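Local coordinates for malonyl CoA-acyl carrier protein transacylase (Burkholderia pseudomallei, PDB 3G87) that probably transfers the malonyl group of malonyl-CoA to the holo acyl carrier protein, releasing free coenzyme A, at residues A34-V39 with T109-V114; A46-D51 with Q63-V68; T73-C78 with A98-G103; E138-T143 with T152-D157; P222-V227 with C252-Y257. All coordinates share one frame; numbering follows the deposited sequence.

Interaction 1: residues A34-V39 with T109-V114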
# COMPACT_ATOMS: atom_id res chain seq x y z
N ALA A 34 22.46 -6.72 -2.52
CA ALA A 34 23.60 -5.81 -2.36
C ALA A 34 23.28 -4.44 -2.92
O ALA A 34 23.73 -3.44 -2.35
CB ALA A 34 24.86 -6.36 -3.03
N GLN A 35 22.52 -4.38 -4.03
CA GLN A 35 22.08 -3.09 -4.53
C GLN A 35 21.23 -2.36 -3.50
O GLN A 35 21.30 -1.13 -3.38
CB GLN A 35 21.24 -3.22 -5.83
CG GLN A 35 22.02 -3.67 -7.01
CD GLN A 35 21.15 -3.90 -8.23
OE1 GLN A 35 19.90 -3.77 -8.20
NE2 GLN A 35 21.80 -4.22 -9.33
N ALA A 36 20.39 -3.10 -2.78
CA ALA A 36 19.50 -2.47 -1.81
C ALA A 36 20.30 -2.00 -0.60
O ALA A 36 20.08 -0.89 -0.14
CB ALA A 36 18.33 -3.43 -1.40
N ASP A 37 21.23 -2.83 -0.08
CA ASP A 37 22.08 -2.35 1.03
C ASP A 37 22.84 -1.09 0.62
O ASP A 37 23.02 -0.20 1.44
CB ASP A 37 23.12 -3.37 1.50
CG ASP A 37 22.52 -4.68 1.89
OD1 ASP A 37 21.30 -4.70 2.21
OD2 ASP A 37 23.30 -5.69 1.86
N ALA A 38 23.31 -1.00 -0.62
CA ALA A 38 24.09 0.21 -0.95
C ALA A 38 23.21 1.46 -1.03
O ALA A 38 23.69 2.58 -0.80
CB ALA A 38 24.93 0.00 -2.25
N VAL A 39 21.92 1.30 -1.36
CA VAL A 39 21.04 2.44 -1.52
C VAL A 39 20.66 2.97 -0.13
O VAL A 39 20.58 4.19 0.14
CB VAL A 39 19.79 2.06 -2.33
CG1 VAL A 39 18.65 3.04 -2.03
CG2 VAL A 39 20.09 1.99 -3.89
N THR A 109 15.78 2.33 -8.54
CA THR A 109 15.17 3.61 -8.61
C THR A 109 13.92 3.62 -7.74
O THR A 109 13.66 4.57 -7.10
CB THR A 109 14.88 4.03 -10.05
OG1 THR A 109 16.08 4.15 -10.76
CG2 THR A 109 14.23 5.34 -10.09
N GLY A 110 13.17 2.54 -7.71
CA GLY A 110 11.99 2.43 -6.87
C GLY A 110 12.38 2.47 -5.40
O GLY A 110 11.73 3.16 -4.59
N LEU A 111 13.48 1.79 -5.06
CA LEU A 111 13.92 1.73 -3.70
C LEU A 111 14.34 3.13 -3.29
O LEU A 111 13.96 3.62 -2.22
CB LEU A 111 15.02 0.68 -3.50
CG LEU A 111 15.62 0.53 -2.08
CD1 LEU A 111 14.54 0.12 -1.02
CD2 LEU A 111 16.75 -0.45 -2.08
N LYS A 112 15.05 3.83 -4.17
CA LYS A 112 15.35 5.23 -3.90
C LYS A 112 14.10 6.09 -3.68
O LYS A 112 14.07 6.92 -2.74
CB LYS A 112 16.20 5.83 -5.02
CG LYS A 112 17.66 5.46 -4.95
CD LYS A 112 18.20 5.63 -6.34
CE LYS A 112 19.65 6.01 -6.33
NZ LYS A 112 20.39 5.47 -7.53
N LEU A 113 13.07 5.91 -4.50
CA LEU A 113 11.85 6.66 -4.25
C LEU A 113 11.22 6.32 -2.89
O LEU A 113 10.74 7.23 -2.21
CB LEU A 113 10.84 6.49 -5.37
CG LEU A 113 11.20 6.89 -6.80
CD1 LEU A 113 10.08 6.36 -7.71
CD2 LEU A 113 11.44 8.44 -7.05
N VAL A 114 11.25 5.05 -2.53
CA VAL A 114 10.66 4.52 -1.31
C VAL A 114 11.32 5.03 -0.03
O VAL A 114 10.66 5.41 0.87
CB VAL A 114 10.56 3.00 -1.35
CG1 VAL A 114 10.34 2.45 -0.04
CG2 VAL A 114 9.50 2.53 -2.25
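Ala36 and Val39 of helix 30-40 meet Leu111 and Lys112 of helix 107-123. The two helices run in roughly the same direction. Their segment axes pass 10.1 Å apart and cross at -34°. In register, Ala36 lies nearest Leu111 and Val39 nearest Lys112. The Val39 and Lys112 CA atoms are 6.8 Å apart.

Leu111 and Val39 carry the contact about equally, and Leu111 touches both Ala36 and Val39. The CG of Leu111 stands anti to the backbone N (chi1 178°), which sends the isobutyl group across to helix 30-40. The CD2 methyl of Leu111 ends 3.4 Å from CB of Ala36, a tight carbon pair. The same methyl lies equally close to CA of Ala36, so it rests against the helix backbone itself. Val39 points its CB toward the other helix. Its CG1 methyl sits 3.9 Å from CG of Leu111, and the two side chains lie alongside but run opposite ways. CG1 of Val39 also touches CG of Lys112 at 3.9 Å. Here the valine crosses the aliphatic part of the lysine at about a right angle.

No hydrogen bond joins the segments. The contact is apolar, buried at Leu111 and Ala36 and more open toward the lysine. Leu111 also packs on Pro64, Tyr67 and Val68 of helix 59-81. This is plain helix-to-helix packing, in which one leucine links three helices of the acyl transferase domain.

Interaction 2: residues A46-D51 with Q63-V68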
# COMPACT_ATOMS: atom_id res chain seq x y z
N ALA A 46 19.14 -8.31 7.19
CA ALA A 46 19.16 -8.28 8.64
C ALA A 46 17.85 -7.66 9.14
O ALA A 46 17.20 -8.21 10.02
CB ALA A 46 20.35 -7.50 9.14
N LEU A 47 17.46 -6.52 8.57
CA LEU A 47 16.28 -5.80 9.04
C LEU A 47 15.06 -6.72 8.92
O LEU A 47 14.22 -6.79 9.84
CB LEU A 47 16.09 -4.52 8.21
CG LEU A 47 14.73 -3.77 8.32
CD1 LEU A 47 14.53 -3.08 9.68
CD2 LEU A 47 14.57 -2.74 7.24
N CYS A 48 14.98 -7.43 7.78
CA CYS A 48 13.85 -8.34 7.46
C CYS A 48 13.77 -9.71 8.19
O CYS A 48 12.67 -10.12 8.73
CB CYS A 48 13.74 -8.54 5.94
SG CYS A 48 13.19 -7.05 4.99
N VAL A 49 14.90 -10.42 8.20
CA VAL A 49 14.95 -11.80 8.73
C VAL A 49 15.16 -11.78 10.25
O VAL A 49 14.40 -12.43 10.97
CB VAL A 49 16.02 -12.68 8.00
CG1 VAL A 49 16.19 -14.01 8.71
CG2 VAL A 49 15.66 -12.88 6.51
N ASP A 50 16.12 -10.99 10.72
CA ASP A 50 16.47 -10.94 12.13
C ASP A 50 15.80 -9.79 12.92
O ASP A 50 15.49 -9.97 14.10
CB ASP A 50 18.00 -10.79 12.32
CG ASP A 50 18.83 -11.77 11.43
OD1 ASP A 50 18.34 -12.95 11.34
OD2 ASP A 50 19.95 -11.34 10.85
N ASP A 51 15.60 -8.62 12.29
CA ASP A 51 15.11 -7.40 12.95
C ASP A 51 15.64 -7.12 14.37
O ASP A 51 14.84 -6.95 15.28
CB ASP A 51 13.58 -7.31 12.94
CG ASP A 51 13.09 -5.86 13.18
OD1 ASP A 51 13.94 -4.92 13.14
OD2 ASP A 51 11.85 -5.65 13.40
N GLN A 63 8.85 0.44 5.08
CA GLN A 63 8.60 0.71 3.69
C GLN A 63 9.63 0.13 2.73
O GLN A 63 9.26 -0.54 1.80
CB GLN A 63 8.33 2.19 3.48
CG GLN A 63 6.91 2.65 3.80
CD GLN A 63 6.60 4.02 3.32
OE1 GLN A 63 6.20 4.85 4.08
NE2 GLN A 63 6.83 4.27 2.08
N PRO A 64 10.91 0.34 3.00
CA PRO A 64 11.94 -0.33 2.24
C PRO A 64 11.90 -1.82 2.40
O PRO A 64 12.13 -2.46 1.45
CB PRO A 64 13.22 0.23 2.83
CG PRO A 64 12.86 1.44 3.35
CD PRO A 64 11.53 1.35 3.85
N ALA A 65 11.57 -2.31 3.58
CA ALA A 65 11.39 -3.74 3.85
C ALA A 65 10.32 -4.37 2.99
O ALA A 65 10.55 -5.37 2.33
CB ALA A 65 11.05 -3.97 5.31
N LEU A 66 9.14 -3.78 2.99
CA LEU A 66 8.05 -4.22 2.13
C LEU A 66 8.43 -4.24 0.66
O LEU A 66 8.26 -5.27 -0.01
CB LEU A 66 6.83 -3.33 2.34
CG LEU A 66 6.18 -3.51 3.72
CD1 LEU A 66 5.14 -2.40 3.93
CD2 LEU A 66 5.58 -4.92 3.91
N TYR A 67 8.97 -3.13 0.19
CA TYR A 67 9.30 -2.97 -1.21
C TYR A 67 10.23 -4.06 -1.69
O TYR A 67 10.00 -4.65 -2.76
CB TYR A 67 9.93 -1.58 -1.48
CG TYR A 67 10.43 -1.38 -2.92
CD1 TYR A 67 9.55 -0.95 -3.94
CD2 TYR A 67 11.76 -1.61 -3.26
CE1 TYR A 67 9.99 -0.76 -5.25
CE2 TYR A 67 12.22 -1.47 -4.60
CZ TYR A 67 11.34 -1.00 -5.57
OH TYR A 67 11.78 -0.83 -6.87
N VAL A 68 11.30 -4.31 -0.94
CA VAL A 68 12.32 -5.26 -1.40
C VAL A 68 11.76 -6.68 -1.32
O VAL A 68 11.93 -7.50 -2.24
CB VAL A 68 13.62 -5.13 -0.58
CG1 VAL A 68 14.64 -6.13 -1.06
CG2 VAL A 68 14.18 -3.70 -0.71
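Ala65 presents its single methyl to two side chains of the 46-51 segment, Leu47 and Cys48. This is a small, buried helix-to-helix contact within the acyl transferase domain. It joins the short helix 44-50 to the long helix 59-81. All three residues point their CB atoms across the interface.

Cys48 makes the closer approach. Its SG is anti to the carbonyl carbon (chi1 -70°) and reaches CB of Ala65 at 3.8 Å. SG of Cys48 is almost as near CA of Ala65, at 3.9 Å. Leu47 comes to the same methyl with one branch, CD2, which stops 4.2 Å from CB of Ala65. A chi1 of 166° carries this branch toward the alanine. The alanine methyl therefore has a sulfur and a leucine methyl as neighbours. The small side chain lets the backbones come near, with the CA atoms of Cys48 and Ala65 6.3 Å apart.

Phe26 of helix 25-28 touches Cys48, and Leu56 touches Ala65. A wider pi-type turn spans 46-50. There the carbonyl O of Ala46 accepts from two backbone donors, Asp50 N at 3.1 Å and Asp51 N at 2.8 Å.

Interaction 3: residues T73-C78 with A98-G103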
# COMPACT_ATOMS: atom_id res chain seq x y z
N THR A 73 9.96 -11.47 -4.11
CA THR A 73 8.85 -12.40 -4.28
C THR A 73 8.32 -12.32 -5.70
O THR A 73 8.12 -13.36 -6.33
CB THR A 73 7.73 -12.07 -3.36
OG1 THR A 73 8.25 -12.00 -2.04
CG2 THR A 73 6.70 -13.18 -3.38
N TYR A 74 8.13 -11.10 -6.20
CA TYR A 74 7.69 -10.92 -7.58
C TYR A 74 8.68 -11.54 -8.62
O TYR A 74 8.27 -12.29 -9.50
CB TYR A 74 7.46 -9.45 -7.82
CG TYR A 74 7.44 -9.05 -9.28
CD1 TYR A 74 6.31 -9.28 -10.10
CD2 TYR A 74 8.56 -8.40 -9.85
CE1 TYR A 74 6.34 -8.92 -11.47
CE2 TYR A 74 8.57 -8.05 -11.18
CZ TYR A 74 7.48 -8.30 -11.96
OH TYR A 74 7.55 -7.92 -13.25
N TYR A 75 9.98 -11.24 -8.50
CA TYR A 75 10.98 -11.93 -9.33
C TYR A 75 11.01 -13.45 -9.15
O TYR A 75 11.08 -14.15 -10.15
CB TYR A 75 12.37 -11.37 -9.10
CG TYR A 75 12.52 -9.89 -9.41
CD1 TYR A 75 12.11 -9.33 -10.65
CD2 TYR A 75 13.07 -9.03 -8.45
CE1 TYR A 75 12.25 -7.98 -10.91
CE2 TYR A 75 13.20 -7.68 -8.71
CZ TYR A 75 12.82 -7.17 -9.93
OH TYR A 75 13.01 -5.82 -10.13
N ALA A 76 10.90 -13.96 -7.93
CA ALA A 76 10.80 -15.41 -7.78
C ALA A 76 9.59 -15.95 -8.57
O ALA A 76 9.68 -16.90 -9.32
CB ALA A 76 10.72 -15.86 -6.26
N LYS A 77 8.43 -15.35 -8.34
CA LYS A 77 7.25 -15.75 -9.03
C LYS A 77 7.44 -15.73 -10.54
O LYS A 77 7.04 -16.66 -11.21
CB LYS A 77 6.12 -14.84 -8.63
CG LYS A 77 4.82 -15.12 -9.37
CD LYS A 77 4.19 -16.34 -8.77
CE LYS A 77 2.89 -16.64 -9.45
NZ LYS A 77 2.36 -17.86 -8.77
N CYS A 78 8.01 -14.70 -11.12
CA CYS A 78 8.14 -14.62 -12.55
C CYS A 78 8.97 -15.73 -13.16
O CYS A 78 8.58 -16.33 -14.10
CB CYS A 78 8.69 -13.26 -12.98
SG CYS A 78 7.54 -11.93 -12.92
N ALA A 98 4.01 -2.36 -7.98
CA ALA A 98 3.16 -2.40 -9.22
C ALA A 98 3.82 -1.61 -10.34
O ALA A 98 3.93 -2.10 -11.47
CB ALA A 98 1.74 -1.81 -8.95
N LEU A 99 4.22 -0.37 -10.05
CA LEU A 99 4.93 0.48 -11.00
C LEU A 99 6.25 -0.19 -11.44
O LEU A 99 6.59 -0.15 -12.64
CB LEU A 99 5.18 1.88 -10.44
CG LEU A 99 3.94 2.75 -10.15
CD1 LEU A 99 4.30 4.06 -9.39
CD2 LEU A 99 3.16 3.03 -11.48
N LEU A 100 6.94 -0.85 -10.49
CA LEU A 100 8.16 -1.60 -10.83
C LEU A 100 7.88 -2.70 -11.87
O LEU A 100 8.54 -2.77 -12.90
CB LEU A 100 8.79 -2.20 -9.58
CG LEU A 100 9.99 -3.09 -9.84
CD1 LEU A 100 11.15 -2.33 -10.50
CD2 LEU A 100 10.47 -3.80 -8.52
N ALA A 101 6.88 -3.56 -11.58
CA ALA A 101 6.48 -4.62 -12.48
C ALA A 101 5.91 -4.11 -13.78
O ALA A 101 5.88 -4.86 -14.71
CB ALA A 101 5.49 -5.57 -11.81
N ALA A 102 5.48 -2.85 -13.85
CA ALA A 102 5.03 -2.27 -15.14
C ALA A 102 6.20 -1.66 -15.93
O ALA A 102 6.01 -1.18 -17.05
CB ALA A 102 3.95 -1.21 -14.91
N GLY A 103 7.39 -1.69 -15.36
CA GLY A 103 8.55 -1.24 -16.10
C GLY A 103 8.74 0.26 -16.01
O GLY A 103 9.52 0.81 -16.78
O HOH W 1 5.43 -7.74 -14.71
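Tyr74 and Tyr75 are the two residues of the 73-78 segment that reach helix 94-101. They meet Ala101 and Leu100 respectively.

Tyr74 comes first. Its CG is anti to the backbone N (chi1 161°), and its CB points toward the other helix. The hydroxyl end of the ring meets the methyl of Ala101 at an oblique angle. CZ of Tyr74 is 3.4 Å from CB of Ala101, and the hydroxyl oxygen is equally near that methyl. The hydroxyl also joins a water-mediated link. Tyr74 OH is 2.6 Å from a water that lies at the ring edge, in its plane. That water donates to the carbonyl O of Ala101 at 2.9 Å. One alanine is thus held through both its methyl and its carbonyl.

Tyr75 follows. Its ring turns one face to Tyr74, whose CD2 lies 3.7 Å above the plane and offset toward the rim. The ring crosses the Leu100 side chain at about a right angle. Its contact is made by the hydroxyl, with OH of Tyr75 3.6 Å from CD2 of Leu100.

The 98-103 segment also packs on the parallel sheet, with Ala98, Ala101 and Ala102 touching Leu88 of strand 87-90. Helix 94-101 therefore lies between that sheet and helix 59-81. It ends in a Schellman motif, with Gly103 at positive phi and its N bonded to Leu100 O.

Interaction 4: residues E138-T143 with T152-D157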
# COMPACT_ATOMS: atom_id res chain seq x y z
N GLU A 138 -20.59 5.86 5.52
CA GLU A 138 -21.57 6.79 5.96
C GLU A 138 -21.81 6.76 7.45
O GLU A 138 -22.02 7.77 8.02
CB GLU A 138 -22.84 6.58 5.18
CG GLU A 138 -22.82 7.29 3.86
CD GLU A 138 -22.25 6.48 2.72
OE1 GLU A 138 -22.27 5.25 2.78
OE2 GLU A 138 -21.79 7.09 1.76
N GLN A 139 -21.75 5.61 8.06
CA GLN A 139 -21.86 5.52 9.48
C GLN A 139 -20.63 6.22 10.12
O GLN A 139 -20.72 6.95 11.06
CB GLN A 139 -22.01 4.05 9.93
CG GLN A 139 -23.28 3.31 9.43
CD GLN A 139 -23.47 1.84 9.87
OE1 GLN A 139 -22.54 1.09 10.08
NE2 GLN A 139 -24.71 1.45 9.97
N ILE A 140 -19.48 6.00 9.54
CA ILE A 140 -18.20 6.43 10.07
C ILE A 140 -18.14 7.95 10.02
O ILE A 140 -17.91 8.60 11.04
CB ILE A 140 -17.00 5.79 9.31
CG1 ILE A 140 -16.94 4.29 9.53
CG2 ILE A 140 -15.66 6.51 9.68
CD1 ILE A 140 -15.60 3.63 9.07
N GLU A 141 -18.41 8.50 8.84
CA GLU A 141 -18.35 9.94 8.63
C GLU A 141 -19.33 10.69 9.48
O GLU A 141 -18.96 11.72 10.01
CB GLU A 141 -18.45 10.31 7.15
CG GLU A 141 -17.24 9.79 6.36
CD GLU A 141 -17.35 10.00 4.86
OE1 GLU A 141 -18.47 10.04 4.31
OE2 GLU A 141 -16.28 10.10 4.22
N ARG A 142 -20.52 10.13 9.69
CA ARG A 142 -21.56 10.76 10.53
C ARG A 142 -21.08 10.75 11.97
O ARG A 142 -21.09 11.78 12.67
CB ARG A 142 -22.87 9.99 10.47
CG ARG A 142 -24.10 10.75 11.01
CD ARG A 142 -25.48 10.05 10.79
NE ARG A 142 -25.43 8.59 10.96
CZ ARG A 142 -25.13 7.94 12.09
NH1 ARG A 142 -24.86 8.59 13.24
NH2 ARG A 142 -25.09 6.60 12.08
N THR A 143 -20.63 9.58 12.40
CA THR A 143 -20.17 9.41 13.75
C THR A 143 -19.04 10.37 14.06
O THR A 143 -19.10 11.05 15.05
CB THR A 143 -19.75 8.01 13.97
OG1 THR A 143 -20.92 7.20 13.88
CG2 THR A 143 -19.10 7.87 15.37
N THR A 152 -10.39 14.22 11.23
CA THR A 152 -10.29 12.82 11.01
C THR A 152 -11.11 12.44 9.81
O THR A 152 -12.22 12.83 9.72
CB THR A 152 -10.75 12.06 12.26
OG1 THR A 152 -9.94 12.43 13.33
CG2 THR A 152 -10.65 10.60 12.08
N ALA A 153 -10.54 11.66 8.91
CA ALA A 153 -11.23 11.19 7.70
C ALA A 153 -10.90 9.74 7.29
O ALA A 153 -10.04 9.09 7.88
CB ALA A 153 -10.90 12.17 6.53
N ILE A 154 -11.56 9.24 6.25
CA ILE A 154 -11.21 7.95 5.76
C ILE A 154 -9.87 8.01 4.98
O ILE A 154 -9.69 8.84 4.06
CB ILE A 154 -12.28 7.38 4.84
CG1 ILE A 154 -13.67 7.59 5.43
CG2 ILE A 154 -11.94 5.91 4.48
CD1 ILE A 154 -14.06 6.64 6.50
N ALA A 155 -8.97 7.10 5.34
CA ALA A 155 -7.67 7.03 4.70
C ALA A 155 -7.50 5.84 3.75
O ALA A 155 -6.77 5.96 2.76
CB ALA A 155 -6.58 6.99 5.78
N ASN A 156 -8.08 4.69 4.13
CA ASN A 156 -8.16 3.47 3.33
C ASN A 156 -9.61 3.06 3.17
O ASN A 156 -10.31 2.95 4.13
CB ASN A 156 -7.50 2.27 4.04
CG ASN A 156 -5.99 2.37 4.19
OD1 ASN A 156 -5.34 3.39 3.85
ND2 ASN A 156 -5.40 1.27 4.69
N ASP A 157 -10.07 2.81 1.96
CA ASP A 157 -11.33 2.12 1.83
C ASP A 157 -10.98 0.75 1.30
O ASP A 157 -10.73 0.58 0.11
CB ASP A 157 -12.27 2.85 0.89
CG ASP A 157 -13.51 2.02 0.58
OD1 ASP A 157 -13.90 1.12 1.39
OD2 ASP A 157 -14.06 2.25 -0.51
O HOH W 2 -13.63 10.76 5.37
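Ile154 at the start of strand 153-159 takes both direct contacts from helix 137-146. Its CD1 methyl meets CG2 of Ile140 at 3.6 Å, and the two side chains cross at about a right angle. In Ile140, a chi1 of -67° puts CG2, and not CG1, nearest to CD1 of Ile154. The Glu141 side chain also comes across Ile154 roughly at right angles, with OE2 3.8 Å from CG1 of Ile154. Glu141 is extended beyond CG, which carries its charged end to the strand.

A water adds a polar link. It donates to Glu141 OE2 at 3.0 Å and accepts from the backbone N of Ile154 at 2.7 Å. The carboxylate is thus tied to the strand backbone without touching it directly. The same OE2 also forms a salt bridge with Arg137, one turn earlier in the helix. Arg137 packs on Ile154 as well.

Further out, Ile140 rests on Ile165 and Ile132 of the antiparallel sheet, and its side chain lies in the interface between helix 137-146 and the sheet. Along the strand, Ala155 and Asn156 form a classic beta bulge facing Val164.

The contact therefore has a buried apolar part and a polar margin. The arginine and the water would be expected to stabilise the negative charge of Glu141.

Interaction 5: residues P222-V227 with C252-Y257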
# COMPACT_ATOMS: atom_id res chain seq x y z
N PRO A 222 -1.11 -2.35 -17.30
CA PRO A 222 -1.95 -1.35 -16.60
C PRO A 222 -1.74 -1.42 -15.08
O PRO A 222 -1.73 -2.51 -14.50
CB PRO A 222 -3.38 -1.79 -16.92
CG PRO A 222 -3.26 -2.54 -18.27
CD PRO A 222 -1.84 -3.08 -18.37
N VAL A 223 -1.56 -0.27 -14.45
CA VAL A 223 -1.39 -0.24 -12.99
C VAL A 223 -2.55 0.57 -12.45
O VAL A 223 -2.76 1.70 -12.90
CB VAL A 223 -0.03 0.42 -12.60
CG1 VAL A 223 0.06 0.59 -11.11
CG2 VAL A 223 1.15 -0.44 -13.09
N ILE A 224 -3.33 -0.01 -11.55
CA ILE A 224 -4.53 0.71 -11.03
C ILE A 224 -4.11 1.60 -9.89
O ILE A 224 -3.54 1.14 -8.90
CB ILE A 224 -5.68 -0.19 -10.53
CG1 ILE A 224 -6.00 -1.32 -11.53
CG2 ILE A 224 -6.88 0.69 -10.38
CD1 ILE A 224 -6.32 -0.82 -12.90
N SER A 225 -4.34 2.89 -10.07
CA SER A 225 -3.81 3.85 -9.16
C SER A 225 -4.68 3.93 -7.92
O SER A 225 -5.90 3.98 -8.02
CB SER A 225 -3.72 5.19 -9.88
OG SER A 225 -3.97 6.27 -9.01
N ASN A 226 -4.06 4.02 -6.76
CA ASN A 226 -4.73 4.15 -5.49
C ASN A 226 -5.57 5.41 -5.37
O ASN A 226 -6.54 5.41 -4.70
CB ASN A 226 -3.73 4.18 -4.33
CG ASN A 226 -3.22 2.82 -3.89
OD1 ASN A 226 -2.32 2.78 -3.12
ND2 ASN A 226 -3.77 1.76 -4.35
N VAL A 227 -5.14 6.47 -6.03
CA VAL A 227 -5.79 7.80 -5.91
C VAL A 227 -7.11 7.79 -6.66
O VAL A 227 -8.11 8.27 -6.11
CB VAL A 227 -4.88 8.94 -6.42
CG1 VAL A 227 -5.56 10.32 -6.41
CG2 VAL A 227 -3.60 8.98 -5.55
N CYS A 252 -10.86 -0.94 -2.46
CA CYS A 252 -12.10 -1.58 -2.81
C CYS A 252 -12.54 -1.26 -4.22
O CYS A 252 -12.82 -2.12 -4.97
CB CYS A 252 -13.20 -1.30 -1.75
SG CYS A 252 -14.81 -1.98 -2.06
N GLU A 253 -12.58 0.01 -4.53
CA GLU A 253 -12.92 0.51 -5.84
C GLU A 253 -11.93 0.10 -6.89
O GLU A 253 -12.25 -0.03 -7.99
CB GLU A 253 -12.99 2.04 -5.85
CG GLU A 253 -14.28 2.68 -5.46
CD GLU A 253 -14.14 4.17 -5.28
OE1 GLU A 253 -13.55 4.61 -4.32
OE2 GLU A 253 -14.59 4.91 -6.13
N SER A 254 -10.69 -0.10 -6.53
CA SER A 254 -9.70 -0.53 -7.49
C SER A 254 -9.92 -1.98 -7.88
O SER A 254 -9.95 -2.31 -9.00
CB SER A 254 -8.30 -0.30 -6.93
OG SER A 254 -7.98 1.02 -6.80
N ILE A 255 -10.06 -2.83 -6.91
CA ILE A 255 -10.44 -4.19 -7.11
C ILE A 255 -11.74 -4.30 -7.90
O ILE A 255 -11.78 -4.95 -8.88
CB ILE A 255 -10.59 -4.96 -5.77
CG1 ILE A 255 -9.31 -4.89 -5.00
CG2 ILE A 255 -11.03 -6.36 -5.97
CD1 ILE A 255 -8.21 -5.54 -5.62
N ARG A 256 -12.79 -3.66 -7.43
CA ARG A 256 -14.09 -3.63 -8.14
C ARG A 256 -13.97 -3.14 -9.61
O ARG A 256 -14.64 -3.66 -10.52
CB ARG A 256 -15.08 -2.77 -7.35
CG ARG A 256 -15.71 -3.52 -6.18
CD ARG A 256 -16.69 -2.64 -5.37
NE ARG A 256 -17.63 -3.42 -4.57
CZ ARG A 256 -18.54 -2.89 -3.72
NH1 ARG A 256 -18.62 -1.56 -3.53
NH2 ARG A 256 -19.37 -3.69 -3.05
N TYR A 257 -13.09 -2.17 -9.85
CA TYR A 257 -12.84 -1.77 -11.22
C TYR A 257 -12.27 -2.96 -11.99
O TYR A 257 -12.65 -3.17 -13.13
CB TYR A 257 -11.88 -0.57 -11.30
CG TYR A 257 -11.49 -0.20 -12.73
CD1 TYR A 257 -12.38 0.49 -13.55
CD2 TYR A 257 -10.24 -0.57 -13.26
CE1 TYR A 257 -12.03 0.82 -14.88
CE2 TYR A 257 -9.87 -0.22 -14.59
CZ TYR A 257 -10.77 0.49 -15.39
OH TYR A 257 -10.45 0.85 -16.72
O HOH W 3 -5.35 0.92 -6.54
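Ser254 and Tyr257, one turn apart on helix 251-264, hold Ile224 of the short strand 223-224 between them.

Ser254 comes first and points its CB toward the strand. Its OG lies 3.8 Å from CG2 of Ile224. The hydroxyl has a hydrogen bond to Arg250 O, just before the helix. It also accepts from a water at 2.6 Å. That water donates to the carbonyl O of Ile224 at 3.0 Å and accepts from Asn226 ND2 at 2.8 Å. One water therefore joins the helix to two residues of the other segment.

Tyr257 follows. A chi1 of 175° swings its ring toward Ile224, to which it offers an edge. CD1 of Ile224 sits near the ring plane, 3.9 Å from CD2 of Tyr257. The isoleucine thus uses CG2 for the serine and CD1 for the tyrosine.

Asn226 leads on from here. Its side chain bonds to Ser92 N and Gly90 O, and its backbone N bonds to Glu95. Gly90, Ser92 and Gly94 fit the GxSxG pattern of a nucleophile elbow, the strand-to-helix turn expected in acyl transferases of this family. The contact joins an edge strand of the parallel sheet to a covering helix, beside this probable active-site turn.

Overall arrangement
Interactions 1, 2 and 3 form one helical cluster. Helix 59-81 serves interactions 2 and 3, whose centres are about 17 Å apart. Tyr67 touches both neighbours: its OH is 3.6 Å from Leu100 CD2 and 3.3 Å from Gly110 CA. Interaction 3 meets interaction 5 where Ala102 CB packs on Val223 CG2 at 3.4 Å. Interaction 5 in turn reaches interaction 4 through a probable hydrogen bond from Cys252 N to Asp157 O, 3.0 Å. Interactions 1 and 4 lie farthest apart, with centres about 35 Å apart on opposite sides of the chain's centre. Interaction 5, beside the probable nucleophile elbow, connects the helical cluster with the antiparallel-sheet part.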